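PDB 4K7J: GDSL-like Lipase/Acylhydrolase family protein from Neisseria meningitidis, which probably removes O-linked acetyl groups from peptidoglycan as a serine esterase of the SGNH (GDSL-like) hydrolase family. Local coordinates for residues 31-34 and 35-38; 75-78 and 79-83; 230-233 and 234-237; 303-306 and 307-311; 328-332 and 333-337. All coordinates share one frame; numbering follows the deposited sequence.

The five contacts are all local and follow one another along the chain. Interaction 1 leads from the outermost strand 28-30 into helix 38-47, and interaction 2 closes helix 68-81, their centres about 22 Å apart; W81 of interaction 2 packs on helix 38-47. Interaction 3 is helix 231-236, on the crossover between strands 208-215 and 242-246. Interactions 4 and 5 lie close together, centres about 15 Å apart, before and after strand 322-325. Interactions 3 and 5 are farthest apart, about 36 Å between centres, on opposite sides of the chain's centre. Together they mark caps, turns and helix ends around the six-stranded mixed sheet of the esterase fold.

Interaction 1: 31-34 and 35-38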
loop_
_atom_site.group_PDB
_atom_site.type_symbol
_atom_site.label_atom_id
_atom_site.label_comp_id
_atom_site.label_asym_id
_atom_site.label_seq_id
_atom_site.Cartn_x
_atom_site.Cartn_y
_atom_site.Cartn_z
ATOM N N TYR A 31 14.819 -13.392 5.549
ATOM C CA TYR A 31 16.230 -13.077 5.769
ATOM C C TYR A 31 16.464 -12.404 7.109
ATOM O O TYR A 31 17.571 -11.955 7.405
ATOM C CB TYR A 31 16.765 -12.183 4.655
ATOM C CG TYR A 31 16.797 -12.890 3.332
ATOM C CD1 TYR A 31 17.703 -13.915 3.102
ATOM C CD2 TYR A 31 15.894 -12.565 2.326
ATOM C CE1 TYR A 31 17.728 -14.587 1.889
ATOM C CE2 TYR A 31 15.909 -13.233 1.112
ATOM C CZ TYR A 31 16.838 -14.237 0.898
ATOM O OH TYR A 31 16.856 -14.913 -0.299
ATOM N N GLY A 32 15.398 -12.302 7.895
ATOM C CA GLY A 32 15.484 -11.824 9.257
ATOM C C GLY A 32 15.094 -12.946 10.202
ATOM O O GLY A 32 15.380 -14.117 9.949
ATOM N N ASN A 33 14.422 -12.588 11.285
ATOM C CA ASN A 33 14.058 -13.549 12.314
ATOM C C ASN A 33 12.631 -13.256 12.740
ATOM O O ASN A 33 12.395 -12.714 13.819
ATOM C CB ASN A 33 15.017 -13.411 13.501
ATOM C CG ASN A 33 14.932 -14.579 14.479
ATOM O OD1 ASN A 33 14.169 -15.532 14.278
ATOM N ND2 ASN A 33 15.733 -14.508 15.550
ATOM N N ALA A 34 11.686 -13.605 11.873
ATOM C CA ALA A 34 10.297 -13.209 12.051
ATOM C C ALA A 34 9.697 -13.733 13.351
ATOM O O ALA A 34 8.944 -13.024 14.017
ATOM C CB ALA A 34 9.455 -13.642 10.851
ATOM N N SER A 35 10.037 -14.966 13.720
ATOM C CA SER A 35 9.461 -15.566 14.922
ATOM C C SER A 35 9.888 -14.808 16.186
ATOM O O SER A 35 9.143 -14.745 17.155
ATOM C CB SER A 35 9.786 -17.067 15.017
ATOM O OG SER A 35 11.180 -17.313 15.061
ATOM N N ALA A 36 11.071 -14.202 16.155
ATOM C CA ALA A 36 11.590 -13.477 17.315
ATOM C C ALA A 36 11.246 -11.984 17.315
ATOM O O ALA A 36 11.679 -11.245 18.205
ATOM C CB ALA A 36 13.095 -13.663 17.414
ATOM N N SER A 37 10.455 -11.554 16.333
ATOM C CA SER A 37 10.233 -10.131 16.073
ATOM C C SER A 37 9.076 -9.527 16.870
ATOM O O SER A 37 8.124 -10.223 17.223
ATOM C CB SER A 37 9.984 -9.913 14.572
ATOM O OG SER A 37 8.732 -10.456 14.174
ATOM N N PRO A 38 9.150 -8.217 17.135
ATOM C CA PRO A 38 8.034 -7.491 17.748
ATOM C C PRO A 38 6.734 -7.609 16.951
ATOM O O PRO A 38 5.672 -7.758 17.559
ATOM C CB PRO A 38 8.515 -6.033 17.749
ATOM C CG PRO A 38 10.000 -6.124 17.742
ATOM C CD PRO A 38 10.338 -7.363 16.951
#
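A34 and S37 close a beta turn: the backbone N of S37 points back to A34 O at 3.1 Å with an N-H...O angle of 158°, while S35 and A36, in the two middle positions, have the backbone angles of a type I turn. A weaker bond from A36 N to N33 O overlaps it one residue earlier, and the chain thereby coils up just ahead of helix 38-47. S37 is the N-cap of that helix.

Among the side chains, that of N33 leans over the turn. Its amide nitrogen ND2 comes 3.3 Å from the methyl CB of A36, a contact at the solvent-exposed surface. Ahead of the turn, the D30 carboxylate accepts the backbone N-H groups of G32 and A34, while Y31 reaches away to helix 305-318.

With chi1 at 69°, S37 OG is tucked between its own backbone N and carbonyl carbon and can serve both ways, as acceptor for M40 N in the first turn of the helix and as donor back to the turn. A34 O therefore receives two bonds from one residue, and its distance to S37 OG is just 2.6 Å.

Interaction 2: 75-78 and 79-83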
loop_
_atom_site.group_PDB
_atom_site.type_symbol
_atom_site.label_atom_id
_atom_site.label_comp_id
_atom_site.label_asym_id
_atom_site.label_seq_id
_atom_site.Cartn_x
_atom_site.Cartn_y
_atom_site.Cartn_z
ATOM N N LYS A 75 -9.199 -9.467 2.375
ATOM C CA LYS A 75 -10.340 -10.319 2.730
ATOM C C LYS A 75 -9.892 -11.621 3.382
ATOM O O LYS A 75 -10.512 -12.103 4.331
ATOM C CB LYS A 75 -11.207 -10.607 1.510
ATOM C CG LYS A 75 -11.847 -9.363 0.893
ATOM C CD LYS A 75 -12.866 -8.725 1.831
ATOM C CE LYS A 75 -13.405 -7.418 1.250
ATOM N NZ LYS A 75 -13.854 -7.632 -0.160
ATOM N N ARG A 76 -8.812 -12.192 2.871
ATOM C CA ARG A 76 -8.318 -13.454 3.391
ATOM C C ARG A 76 -7.803 -13.311 4.821
ATOM O O ARG A 76 -8.231 -14.038 5.723
ATOM C CB ARG A 76 -7.216 -13.993 2.490
ATOM C CG ARG A 76 -6.428 -15.116 3.115
ATOM C CD ARG A 76 -7.127 -16.454 2.975
ATOM N NE ARG A 76 -6.190 -17.543 3.209
ATOM C CZ ARG A 76 -5.443 -18.100 2.261
ATOM N NH1 ARG A 76 -5.512 -17.675 0.999
ATOM N NH2 ARG A 76 -4.623 -19.087 2.578
ATOM N N LEU A 77 -6.892 -12.369 5.035
ATOM C CA LEU A 77 -6.290 -12.213 6.363
ATOM C C LEU A 77 -7.254 -11.651 7.420
ATOM O O LEU A 77 -7.048 -11.860 8.620
ATOM C CB LEU A 77 -5.016 -11.367 6.301
ATOM C CG LEU A 77 -3.929 -11.836 5.330
ATOM C CD1 LEU A 77 -2.729 -10.924 5.450
ATOM C CD2 LEU A 77 -3.526 -13.309 5.549
ATOM N N GLN A 78 -8.292 -10.937 6.980
ATOM C CA GLN A 78 -9.320 -10.436 7.899
ATOM C C GLN A 78 -10.218 -11.565 8.418
ATOM O O GLN A 78 -10.641 -11.552 9.573
ATOM C CB GLN A 78 -10.135 -9.281 7.277
ATOM C CG GLN A 78 -9.415 -7.923 7.410
ATOM C CD GLN A 78 -10.159 -6.741 6.798
ATOM O OE1 GLN A 78 -11.029 -6.905 5.962
ATOM N NE2 GLN A 78 -9.801 -5.540 7.220
ATOM N N LYS A 79 -10.494 -12.545 7.564
ATOM C CA LYS A 79 -11.223 -13.739 7.983
ATOM C C LYS A 79 -10.396 -14.555 8.977
ATOM O O LYS A 79 -10.902 -15.047 9.980
ATOM C CB LYS A 79 -11.583 -14.592 6.759
ATOM C CG LYS A 79 -12.759 -14.043 5.978
ATOM C CD LYS A 79 -14.030 -14.096 6.843
ATOM C CE LYS A 79 -15.274 -13.680 6.066
ATOM N NZ LYS A 79 -15.464 -12.201 6.019
ATOM N N THR A 80 -9.104 -14.659 8.707
ATOM C CA THR A 80 -8.204 -15.432 9.537
ATOM C C THR A 80 -7.951 -14.788 10.902
ATOM O O THR A 80 -7.921 -15.478 11.921
ATOM C CB THR A 80 -6.852 -15.641 8.814
ATOM O OG1 THR A 80 -7.069 -16.344 7.580
ATOM C CG2 THR A 80 -5.884 -16.430 9.684
ATOM N N TRP A 81 -7.773 -13.471 10.926
ATOM C CA TRP A 81 -7.279 -12.811 12.127
ATOM C C TRP A 81 -8.167 -11.667 12.643
ATOM O O TRP A 81 -7.870 -11.051 13.671
ATOM C CB TRP A 81 -5.843 -12.336 11.902
ATOM C CG TRP A 81 -4.829 -13.452 11.771
ATOM C CD1 TRP A 81 -4.751 -14.583 12.534
ATOM C CD2 TRP A 81 -3.757 -13.540 10.820
ATOM N NE1 TRP A 81 -3.695 -15.358 12.126
ATOM C CE2 TRP A 81 -3.071 -14.745 11.073
ATOM C CE3 TRP A 81 -3.314 -12.717 9.779
ATOM C CZ2 TRP A 81 -1.963 -15.147 10.329
ATOM C CZ3 TRP A 81 -2.211 -13.115 9.038
ATOM C CH2 TRP A 81 -1.547 -14.321 9.317
ATOM N N GLY A 82 -9.258 -11.386 11.939
ATOM C CA GLY A 82 -10.185 -10.362 12.375
ATOM C C GLY A 82 -10.252 -9.155 11.460
ATOM O O GLY A 82 -9.232 -8.687 10.959
ATOM N N ASP A 83 -11.468 -8.655 11.250
ATOM C CA ASP A 83 -11.705 -7.467 10.428
ATOM C C ASP A 83 -11.421 -6.208 11.229
ATOM O O ASP A 83 -12.304 -5.694 11.907
ATOM C CB ASP A 83 -13.162 -7.429 9.946
ATOM C CG ASP A 83 -13.427 -6.299 8.942
ATOM O OD1 ASP A 83 -12.623 -5.340 8.835
ATOM O OD2 ASP A 83 -14.459 -6.369 8.251
HETATM O O HOH W 1 -12.860 -10.971 4.655
#
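K79 follows K75 by one helical turn, and its N-H bonds to K75 O. With chi1 at -77°, CG of K79 is laid 3.4 Å from K75 O, and bends further out, at chi2 and chi4, carry NZ to a water that donates to K75 O at 2.6 Å and accepts from K79 NZ. T80 N bonds R76 O at 3.2 Å. OG1 of T80 bonds E369 on helix 354-373, which also attracts R76 weakly, although the main partner of that arginine is D366. The methyl CG2 of T80 lies over one face of the W81 indole, offset toward the rim. W81 runs alongside L77, both pointing the same way, and its CZ3 meets L77 CD2 at 3.7 Å; the pair packs on helix 354-373, and W81 also on helix 38-47. G82 N still completes the helical pattern by bonding Q78 O at 2.7 Å, and the chain leaves the helix at the positive phi of G82. D83 then brings its carboxylate beside the Q78 amide, the planes 34° apart, but each looks elsewhere for its bonds: Q78 NE2 to I209 O and D83 OD1 to G85 N. This is the C-terminal end of an alpha-helix terminated by a glycine with positive phi.

Interaction 3: 230-233 and 234-237; sequences DRMN and DLAQ
Q237 folds its side-chain amide back on the helix it follows: NE2 donates to N233 O at 3.2 Å, with an N-H...O angle of 160°. The acceptor lies in the plane of the Q237 amide, but seen from the carbonyl the donor stands well above the peptide plane, 58° out of it. Beyond CG the glutamine is extended and bends round only at the terminal amide, which brings NE2 rather than the oxygen onto N233 O. The backbone N of Q237 adds a weak bond, so N233 O takes two donors from the one residue. Inside the helix L235 N bonds R231 O at 2.9 Å and A236 N bonds M232 O at the same distance.

On the inner side M232 and L235 lie side by side and point the same way, the sulfur SD of M232 4.0 Å from CD2 of L235. Bent at chi2, the methionine runs toward W224 and helix 259-276, where it touches Q272 and S276; L235 packs on I273 of that helix.

The buried carboxylate of D234 has a partner for each oxygen: OD1 forms a salt bridge with R228, and OD2 accepts from L122 N. R231 NH1 donates to the carbonyl of R228. The two turns form a short alpha-helix on the beta-alpha-beta crossover from strand 208-215 to strand 242-246, tied by D234 to the loop between strands 109-112 and 125-128.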
loop_
_atom_site.group_PDB
_atom_site.type_symbol
_atom_site.label_atom_id
_atom_site.label_comp_id
_atom_site.label_asym_id
_atom_site.label_seq_id
_atom_site.Cartn_x
_atom_site.Cartn_y
_atom_site.Cartn_z
ATOM N N ASP A 230 9.715 15.318 4.597
ATOM C CA ASP A 230 9.338 14.693 5.869
ATOM C C ASP A 230 8.437 13.475 5.705
ATOM O O ASP A 230 7.693 13.131 6.631
ATOM C CB ASP A 230 8.619 15.693 6.791
ATOM C CG ASP A 230 9.544 16.743 7.355
ATOM O OD1 ASP A 230 10.769 16.520 7.318
ATOM O OD2 ASP A 230 9.043 17.795 7.831
ATOM N N ARG A 231 8.496 12.818 4.552
ATOM C CA ARG A 231 7.627 11.660 4.279
ATOM C C ARG A 231 7.805 10.485 5.265
ATOM O O ARG A 231 6.861 9.738 5.535
ATOM C CB ARG A 231 7.850 11.176 2.843
ATOM C CG ARG A 231 9.280 10.691 2.567
ATOM C CD ARG A 231 9.446 10.429 1.090
ATOM N NE ARG A 231 10.827 10.210 0.677
ATOM C CZ ARG A 231 11.638 11.166 0.232
ATOM N NH1 ARG A 231 11.221 12.424 0.152
ATOM N NH2 ARG A 231 12.872 10.860 -0.137
ATOM N N MET A 232 9.008 10.310 5.799
ATOM C CA MET A 232 9.232 9.260 6.807
ATOM C C MET A 232 8.508 9.539 8.130
ATOM O O MET A 232 8.121 8.612 8.841
ATOM C CB MET A 232 10.731 9.040 7.043
ATOM C CG MET A 232 11.464 8.468 5.810
ATOM S SD MET A 232 10.750 6.904 5.241
ATOM C CE MET A 232 11.722 6.618 3.759
ATOM N N ASN A 233 8.318 10.811 8.465
ATOM C CA ASN A 233 7.475 11.143 9.615
ATOM C C ASN A 233 6.008 10.803 9.353
ATOM O O ASN A 233 5.286 10.404 10.276
ATOM C CB ASN A 233 7.633 12.608 10.036
ATOM C CG ASN A 233 9.070 12.962 10.390
ATOM O OD1 ASN A 233 9.870 12.097 10.754
ATOM N ND2 ASN A 233 9.408 14.237 10.267
ATOM N N ASP A 234 5.566 10.943 8.101
ATOM C CA ASP A 234 4.237 10.445 7.728
ATOM C C ASP A 234 4.177 8.910 7.887
ATOM O O ASP A 234 3.191 8.363 8.376
ATOM C CB ASP A 234 3.867 10.826 6.279
ATOM C CG ASP A 234 3.818 12.336 6.038
ATOM O OD1 ASP A 234 3.612 13.120 6.998
ATOM O OD2 ASP A 234 3.979 12.745 4.859
ATOM N N LEU A 235 5.227 8.215 7.460
ATOM C CA LEU A 235 5.269 6.757 7.602
ATOM C C LEU A 235 5.209 6.332 9.076
ATOM O O LEU A 235 4.471 5.410 9.447
ATOM C CB LEU A 235 6.530 6.187 6.943
ATOM C CG LEU A 235 6.692 4.671 7.072
ATOM C CD1 LEU A 235 5.554 3.931 6.411
ATOM C CD2 LEU A 235 8.023 4.221 6.523
ATOM N N ALA A 236 5.991 7.017 9.909
ATOM C CA ALA A 236 5.970 6.779 11.347
ATOM C C ALA A 236 4.546 6.852 11.897
ATOM O O ALA A 236 4.199 6.123 12.816
ATOM C CB ALA A 236 6.887 7.784 12.077
ATOM N N GLN A 237 3.713 7.707 11.308
ATOM C CA GLN A 237 2.382 7.945 11.857
ATOM C C GLN A 237 1.296 7.082 11.244
ATOM O O GLN A 237 0.137 7.268 11.575
ATOM C CB GLN A 237 1.990 9.422 11.717
ATOM C CG GLN A 237 2.814 10.352 12.568
ATOM C CD GLN A 237 2.460 11.799 12.344
ATOM O OE1 GLN A 237 1.595 12.349 13.023
ATOM N NE2 GLN A 237 3.125 12.428 11.382
#

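Interaction 4: 303-306 and 307-311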
loop_
_atom_site.group_PDB
_atom_site.type_symbol
_atom_site.label_atom_id
_atom_site.label_comp_id
_atom_site.label_asym_id
_atom_site.label_seq_id
_atom_site.Cartn_x
_atom_site.Cartn_y
_atom_site.Cartn_z
ATOM N N VAL A 303 14.834 -6.505 -21.072
ATOM C CA VAL A 303 16.262 -6.744 -20.906
ATOM C C VAL A 303 16.777 -6.560 -19.471
ATOM O O VAL A 303 17.742 -7.206 -19.068
ATOM C CB VAL A 303 17.060 -5.849 -21.898
ATOM C CG1 VAL A 303 18.564 -6.040 -21.750
ATOM C CG2 VAL A 303 16.632 -6.157 -23.325
ATOM N N ARG A 304 16.132 -5.701 -18.686
ATOM C CA ARG A 304 16.629 -5.447 -17.331
ATOM C C ARG A 304 15.825 -6.130 -16.223
ATOM O O ARG A 304 16.089 -5.906 -15.038
ATOM C CB ARG A 304 16.709 -3.941 -17.062
ATOM C CG ARG A 304 17.353 -3.136 -18.196
ATOM C CD ARG A 304 18.720 -3.721 -18.599
ATOM N NE ARG A 304 19.622 -3.813 -17.455
ATOM C CZ ARG A 304 20.303 -2.784 -16.963
ATOM N NH1 ARG A 304 20.188 -1.589 -17.520
ATOM N NH2 ARG A 304 21.098 -2.948 -15.913
ATOM N N LEU A 305 14.844 -6.953 -16.596
ATOM C CA LEU A 305 13.941 -7.535 -15.609
ATOM C C LEU A 305 14.671 -8.445 -14.639
ATOM O O LEU A 305 14.492 -8.343 -13.424
ATOM C CB LEU A 305 12.799 -8.302 -16.278
ATOM C CG LEU A 305 11.858 -9.050 -15.338
ATOM C CD1 LEU A 305 11.194 -8.072 -14.328
ATOM C CD2 LEU A 305 10.798 -9.798 -16.126
ATOM N N THR A 306 15.485 -9.346 -15.178
ATOM C CA THR A 306 16.203 -10.307 -14.343
ATOM C C THR A 306 17.111 -9.592 -13.348
ATOM O O THR A 306 17.118 -9.918 -12.163
ATOM C CB THR A 306 16.998 -11.328 -15.213
ATOM O OG1 THR A 306 16.072 -12.154 -15.927
ATOM C CG2 THR A 306 17.913 -12.221 -14.356
ATOM N N GLU A 307 17.843 -8.586 -13.811
ATOM C CA GLU A 307 18.739 -7.855 -12.917
ATOM C C GLU A 307 17.984 -7.131 -11.800
ATOM O O GLU A 307 18.442 -7.083 -10.646
ATOM C CB GLU A 307 19.574 -6.855 -13.704
ATOM C CG GLU A 307 20.525 -7.488 -14.697
ATOM C CD GLU A 307 20.886 -6.513 -15.781
ATOM O OE1 GLU A 307 21.730 -5.627 -15.523
ATOM O OE2 GLU A 307 20.289 -6.615 -16.874
ATOM N N VAL A 308 16.822 -6.573 -12.142
ATOM C CA VAL A 308 15.978 -5.912 -11.150
ATOM C C VAL A 308 15.464 -6.891 -10.093
ATOM O O VAL A 308 15.564 -6.619 -8.901
ATOM C CB VAL A 308 14.802 -5.160 -11.809
ATOM C CG1 VAL A 308 13.759 -4.719 -10.755
ATOM C CG2 VAL A 308 15.317 -3.971 -12.588
ATOM N N GLN A 309 14.920 -8.029 -10.525
ATOM C CA GLN A 309 14.431 -9.041 -9.588
ATOM C C GLN A 309 15.539 -9.536 -8.648
ATOM O O GLN A 309 15.300 -9.811 -7.465
ATOM C CB GLN A 309 13.829 -10.234 -10.341
ATOM C CG GLN A 309 12.528 -9.931 -11.081
ATOM C CD GLN A 309 12.155 -11.032 -12.047
ATOM O OE1 GLN A 309 13.019 -11.623 -12.698
ATOM N NE2 GLN A 309 10.866 -11.342 -12.119
ATOM N N GLN A 310 16.751 -9.643 -9.175
ATOM C CA GLN A 310 17.877 -10.130 -8.373
ATOM C C GLN A 310 18.325 -9.074 -7.377
ATOM O O GLN A 310 18.681 -9.389 -6.243
ATOM C CB GLN A 310 19.046 -10.556 -9.265
ATOM C CG GLN A 310 18.773 -11.841 -10.009
ATOM C CD GLN A 310 19.965 -12.326 -10.807
ATOM O OE1 GLN A 310 21.031 -11.702 -10.813
ATOM N NE2 GLN A 310 19.786 -13.446 -11.492
ATOM N N MET A 311 18.310 -7.820 -7.811
ATOM C CA MET A 311 18.624 -6.724 -6.919
ATOM C C MET A 311 17.658 -6.734 -5.745
ATOM O O MET A 311 18.072 -6.576 -4.593
ATOM C CB MET A 311 18.534 -5.381 -7.642
ATOM C CG MET A 311 18.680 -4.208 -6.684
ATOM S SD MET A 311 18.003 -2.711 -7.385
ATOM C CE MET A 311 16.255 -3.070 -7.204
HETATM O O HOH W 2 18.265 -8.781 -16.736
#
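R304 and E307 meet side-on, the guanidinium offering NE and NH2, one to each carboxylate oxygen. NE donates to OE2 of E307 at 2.9 Å, and NH2 to OE1 of E307 at 2.8 Å, a bidentate salt bridge. The carboxylate stays close to the guanidinium plane, yet the two planes are turned 29° apart, and both oxygens of the glutamate are approached from above the carboxylate plane. Bends at chi2 and chi3 coil the arginine back, bringing NE and NH2 to the carboxylate of the glutamate, whose own chain is extended beyond CG. The remaining nitrogen, NH1, bonds the carbonyls of N255 and I257, so the guanidinium is fixed in its rotation from two sides.

R304 lies just before helix 305-318 and E307 in its first turn; the helix connects strands 281-286 and 322-325 in a beta-alpha-beta unit. A water lies 2.9 Å from V303 O and accepts from E307 N at 3.0 Å, joining the chain just before the helix to its first turn.

L305 and Q309 lie at a slant to each other, CG of L305 3.9 Å from CD of Q309. The glutamine amide finds its partners beyond L305: NE2 donates to A287 O and to Q327, OE1 accepts from R301. T306 and Q310 run side by side on the outer face, with CG2 of T306 3.6 Å from NE2 of Q310. OG1 of T306 takes part in bonds with R301 and with a sulfonate oxygen of a buffer molecule, probably from crystallisation.

Interaction 5: 328-332 and 333-337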
loop_
_atom_site.group_PDB
_atom_site.type_symbol
_atom_site.label_atom_id
_atom_site.label_comp_id
_atom_site.label_asym_id
_atom_site.label_seq_id
_atom_site.Cartn_x
_atom_site.Cartn_y
_atom_site.Cartn_z
ATOM N N ASN A 328 8.170 -16.619 -8.881
ATOM C CA ASN A 328 8.095 -18.040 -8.545
ATOM C C ASN A 328 6.678 -18.475 -8.230
ATOM O O ASN A 328 6.266 -19.565 -8.619
ATOM C CB ASN A 328 9.064 -18.444 -7.432
ATOM C CG ASN A 328 10.483 -18.552 -7.926
ATOM O OD1 ASN A 328 10.725 -18.633 -9.134
ATOM N ND2 ASN A 328 11.433 -18.530 -7.003
ATOM N N ALA A 329 5.929 -17.607 -7.553
ATOM C CA ALA A 329 4.499 -17.837 -7.354
ATOM C C ALA A 329 3.778 -18.121 -8.667
ATOM O O ALA A 329 2.825 -18.895 -8.687
ATOM C CB ALA A 329 3.846 -16.647 -6.658
ATOM N N MET A 330 4.221 -17.487 -9.754
ATOM C CA MET A 330 3.569 -17.661 -11.052
ATOM C C MET A 330 3.951 -18.965 -11.753
ATOM O O MET A 330 3.319 -19.351 -12.735
ATOM C CB MET A 330 3.901 -16.499 -11.988
ATOM C CG MET A 330 3.188 -15.197 -11.685
ATOM S SD MET A 330 3.907 -13.893 -12.698
ATOM C CE MET A 330 3.364 -14.387 -14.333
ATOM N N GLY A 331 5.000 -19.622 -11.268
ATOM C CA GLY A 331 5.530 -20.799 -11.938
ATOM C C GLY A 331 6.950 -20.611 -12.423
ATOM O O GLY A 331 7.487 -21.464 -13.120
ATOM N N GLY A 332 7.565 -19.489 -12.058
ATOM C CA GLY A 332 8.945 -19.223 -12.426
ATOM C C GLY A 332 9.065 -18.561 -13.784
ATOM O O GLY A 332 8.090 -18.011 -14.293
ATOM N N ILE A 333 10.258 -18.623 -14.375
ATOM C CA ILE A 333 10.507 -17.998 -15.674
ATOM C C ILE A 333 9.615 -18.648 -16.731
ATOM O O ILE A 333 9.230 -19.808 -16.587
ATOM C CB ILE A 333 11.995 -18.116 -16.069
ATOM C CG1 ILE A 333 12.342 -17.176 -17.234
ATOM C CG2 ILE A 333 12.374 -19.575 -16.350
ATOM C CD1 ILE A 333 13.811 -17.260 -17.676
ATOM N N CYS A 334 9.260 -17.885 -17.761
ATOM C CA CYS A 334 8.413 -18.379 -18.844
ATOM C C CYS A 334 7.030 -18.801 -18.337
ATOM O O CYS A 334 6.500 -19.845 -18.720
ATOM C CB CYS A 334 9.102 -19.538 -19.586
ATOM S SG CYS A 334 8.219 -20.137 -21.060
ATOM N N SER A 335 6.443 -17.989 -17.466
ATOM C CA SER A 335 5.111 -18.302 -16.947
ATOM C C SER A 335 4.065 -17.269 -17.367
ATOM O O SER A 335 2.881 -17.576 -17.407
ATOM C CB SER A 335 5.146 -18.401 -15.427
ATOM O OG SER A 335 5.541 -17.158 -14.874
ATOM N N MET A 336 4.497 -16.051 -17.684
ATOM C CA MET A 336 3.547 -14.986 -17.985
ATOM C C MET A 336 2.708 -15.270 -19.224
ATOM O O MET A 336 1.506 -14.983 -19.231
ATOM C CB MET A 336 4.224 -13.607 -18.080
ATOM C CG MET A 336 3.328 -12.490 -18.646
ATOM S SD MET A 336 1.803 -12.225 -17.699
ATOM C CE MET A 336 2.260 -10.911 -16.563
ATOM N N LYS A 337 3.316 -15.831 -20.267
ATOM C CA LYS A 337 2.542 -16.104 -21.478
ATOM C C LYS A 337 1.440 -17.121 -21.190
ATOM O O LYS A 337 0.319 -16.986 -21.668
ATOM C CB LYS A 337 3.415 -16.559 -22.651
ATOM C CG LYS A 337 2.714 -16.401 -24.009
ATOM C CD LYS A 337 2.885 -17.647 -24.870
ATOM C CE LYS A 337 1.871 -17.717 -26.023
ATOM N NZ LYS A 337 1.854 -19.072 -26.697
HETATM O O HOH W 3 9.823 -22.051 -14.826
#
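M330 turns its CB toward S335, meeting the hydroxyl OG at 3.4 Å. From there the chain runs out with CG anti to the carbonyl carbon (chi1 -75°) and extends through CG to the sulfur. At chi3, 69°, it bends, and this swings the terminal methyl back over S335 and M336: CE comes 3.6 Å from S335 OG and 3.7 Å from M336 CA, and it touches CB of M336 as well. The methionine thus embraces S335 with its first and last carbons, and F352 also packs on it.

The hydroxyl between those carbons has a task of its own. S335 OG donates to G332 O at 2.8 Å, approaching nearly along the C=O axis with a C=O...O angle of 164°, and this bond ties the loop across three residues, from G332 to S335. G331, with positive phi, closes the preceding helix in a Schellman motif, with two bonds back into the last turn. A bond of 2.9 Å also runs from G331 N to N328 O. A water donates to both G331 O and I333 O.

Beyond the loop E289 receives three backbone N-H groups: OE2 takes C334 N, and OE1 takes those of S335 and M336, where helix 336-341 begins. C334 is disulfide-bonded to C298, tying the loop to the connection between strand 281-286 and helix 305-318. The segment as a whole turns the chain from helix 326-329, which follows strand 322-325, into helix 336-341, with M330 packed between that turn and M336 at the start of the second helix.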